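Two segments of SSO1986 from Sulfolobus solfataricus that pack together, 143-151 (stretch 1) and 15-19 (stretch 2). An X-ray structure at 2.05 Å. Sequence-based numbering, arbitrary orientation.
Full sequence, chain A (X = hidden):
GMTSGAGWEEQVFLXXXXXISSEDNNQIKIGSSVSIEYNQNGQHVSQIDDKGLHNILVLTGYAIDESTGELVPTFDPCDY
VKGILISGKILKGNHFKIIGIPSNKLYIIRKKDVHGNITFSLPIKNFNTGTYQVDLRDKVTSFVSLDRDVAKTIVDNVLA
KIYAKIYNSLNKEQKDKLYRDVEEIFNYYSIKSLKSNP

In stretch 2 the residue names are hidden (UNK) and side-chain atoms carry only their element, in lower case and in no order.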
# COMPACT_ATOMS: atom_id res chain seq x y z
N PHE A 143 -5.66 -15.00 7.15
CA PHE A 143 -5.43 -14.45 8.46
C PHE A 143 -4.73 -15.50 9.32
O PHE A 143 -5.19 -16.64 9.42
CB PHE A 143 -6.76 -14.03 9.08
CG PHE A 143 -6.65 -13.57 10.50
CD1 PHE A 143 -6.28 -12.27 10.79
CD2 PHE A 143 -6.90 -14.44 11.55
CE1 PHE A 143 -6.17 -11.84 12.08
CE2 PHE A 143 -6.79 -14.01 12.85
CZ PHE A 143 -6.44 -12.71 13.12
N VAL A 144 -3.63 -15.10 9.94
CA VAL A 144 -2.86 -15.98 10.81
C VAL A 144 -2.65 -15.32 12.16
O VAL A 144 -2.41 -14.12 12.23
CB VAL A 144 -1.50 -16.34 10.18
CG1 VAL A 144 -0.77 -17.37 11.04
CG2 VAL A 144 -1.70 -16.89 8.74
N SER A 145 -2.79 -16.09 13.23
CA SER A 145 -2.40 -15.62 14.56
C SER A 145 -1.18 -16.40 15.01
O SER A 145 -0.87 -17.47 14.47
CB SER A 145 -3.55 -15.76 15.55
OG SER A 145 -3.80 -17.13 15.80
N LEU A 146 -0.45 -15.87 15.98
CA LEU A 146 0.74 -16.56 16.48
C LEU A 146 0.33 -17.80 17.29
O LEU A 146 -0.51 -17.71 18.18
CB LEU A 146 1.60 -15.65 17.35
CG LEU A 146 2.47 -14.60 16.67
CD1 LEU A 146 3.49 -14.08 17.66
CD2 LEU A 146 3.18 -15.14 15.42
N ASP A 147 0.94 -18.94 16.97
CA ASP A 147 0.87 -20.10 17.84
C ASP A 147 1.46 -19.71 19.20
O ASP A 147 2.42 -18.93 19.27
CB ASP A 147 1.60 -21.29 17.20
CG ASP A 147 1.76 -22.46 18.16
OD1 ASP A 147 1.05 -23.48 18.01
OD2 ASP A 147 2.62 -22.37 19.05
N ARG A 148 0.87 -20.20 20.28
CA ARG A 148 1.24 -19.72 21.61
C ARG A 148 2.60 -20.21 22.10
O ARG A 148 3.26 -19.51 22.86
CB ARG A 148 0.14 -20.04 22.63
CG ARG A 148 -1.01 -19.07 22.52
CD ARG A 148 -2.18 -19.41 23.44
NE ARG A 148 -3.37 -18.67 23.02
CZ ARG A 148 -4.47 -18.49 23.74
NH1 ARG A 148 -4.59 -19.00 24.96
NH2 ARG A 148 -5.48 -17.79 23.21
N ASP A 149 3.00 -21.41 21.66
CA ASP A 149 4.36 -21.88 21.90
C ASP A 149 5.35 -21.01 21.12
O ASP A 149 6.34 -20.56 21.68
CB ASP A 149 4.56 -23.34 21.49
CG ASP A 149 3.71 -24.31 22.30
OD1 ASP A 149 3.72 -24.23 23.55
OD2 ASP A 149 3.05 -25.16 21.67
N VAL A 150 5.09 -20.77 19.83
CA VAL A 150 5.98 -19.92 19.03
C VAL A 150 6.08 -18.49 19.58
O VAL A 150 7.15 -17.89 19.54
CB VAL A 150 5.59 -19.86 17.53
CG1 VAL A 150 4.37 -19.00 17.33
CG2 VAL A 150 6.74 -19.27 16.71
N ALA A 151 4.99 -17.94 20.09
CA ALA A 151 5.04 -16.61 20.71
C ALA A 151 6.02 -16.56 21.89
O ALA A 151 6.71 -15.54 22.10
CB ALA A 151 3.66 -16.18 21.15
N UNK A 15 9.10 -8.15 10.46
CA UNK A 15 7.81 -8.84 10.56
C UNK A 15 7.82 -9.88 11.66
O UNK A 15 8.76 -10.68 11.76
c UNK A 15 7.64 -9.53 9.19
c UNK A 15 9.75 -8.39 9.16
c UNK A 15 8.62 -8.89 8.29
N UNK A 16 6.78 -9.89 12.49
CA UNK A 16 6.63 -10.92 13.51
C UNK A 16 5.66 -11.99 13.00
O UNK A 16 4.43 -11.77 12.96
c UNK A 16 6.03 -11.38 15.94
c UNK A 16 7.12 -9.20 15.28
c UNK A 16 8.52 -9.67 15.60
c UNK A 16 6.16 -10.31 14.84
N UNK A 17 6.20 -13.14 12.58
CA UNK A 17 5.41 -14.26 12.09
C UNK A 17 5.76 -15.52 12.85
O UNK A 17 6.71 -15.52 13.62
o UNK A 17 6.97 -15.21 10.51
c UNK A 17 5.69 -14.58 10.61
c UNK A 17 5.68 -13.33 9.74
N UNK A 18 5.03 -16.61 12.58
CA UNK A 18 5.35 -17.93 13.13
C UNK A 18 6.67 -18.55 12.65
O UNK A 18 7.08 -19.58 13.19
n UNK A 18 1.85 -18.58 13.03
c UNK A 18 3.00 -18.73 13.69
c UNK A 18 4.24 -18.95 12.84
o UNK A 18 3.08 -18.71 14.92
N UNK A 19 7.32 -17.96 11.64
CA UNK A 19 8.51 -18.58 11.05
C UNK A 19 9.85 -17.89 11.31
O UNK A 19 10.90 -18.39 10.87
c UNK A 19 8.30 -18.73 9.54
o UNK A 19 7.22 -19.60 9.30

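Position 15 carries three side-chain carbons that close a ring onto its own backbone N. The ring is buried but out of reach of stretch 1, so it takes no part in the contact. That closure belongs to proline alone, so this is Pro15.

Position 16 has four carbons and no heteroatom, forked at the first, with one arm two carbons long; the shorter arm meets CD1 of Leu146. Branching at CB with unequal arms identifies isoleucine, Ile16, with chi1 and chi2 both m. The apolar side chain suits a buried site, and its CG2 lies 4.1 Å from CD1 of Leu146, an ordinary van der Waals contact between two hydrocarbon surfaces.

At position 17 a single carbon carries one oxygen and one carbon. The CA-to-CB bond points away from stretch 1, leaving the backbone to meet it: CD2 of Leu146 lies 3.7 Å from the backbone C of position 17. The forked pattern is that of threonine, Thr17. The hydroxyl is used locally instead, its OG1 accepting from the N of residue 19 at 3.0 Å. A buried polar group is thereby satisfied within its own stretch.

Position 18 has two carbons in line, the second bearing one oxygen and one nitrogen. The side chain starts sideways, but its end comes nearer to stretch 1, reaching the backbone of the loop between strand and helix, with the nitrogen near Ser145 O and the oxygen near Asp147 N. This short carboxamide makes the residue asparagine, Asn18. Asn18 ND2 donates to Ser145 O at 3.3 Å, while Asn18 OD1 accepts from Asp147 N at 3.0 Å. One amide thus offers both a donor and an acceptor to the main chain. OD1 sits too close to Val150 in the model, so its exact place is less certain.

Position 19 has one carbon followed by one oxygen and does not touch stretch 1. This is the side chain of serine. The CA-to-CB bond of Ser19 points away from stretch 1; its OG is hydrogen-bonded elsewhere in the structure, while its N makes the bond to Thr17 OG1.

The contact is small, burying 276 Å² in all, and Asn18 contributes the largest share. Its carboxamide bridges Ser145 and Asp147, while Leu146 between them packs against Ile16 and the backbone of Thr17. Val144 adds its CG1, 3.5 Å from Asn18 ND2. Asp147 also caps the following helix: its OD2 accepts from Val150 N at 3.0 Å and, weakly, from Asp149 N at 2.8 Å.

Stretch 2 (15-19) PITNS
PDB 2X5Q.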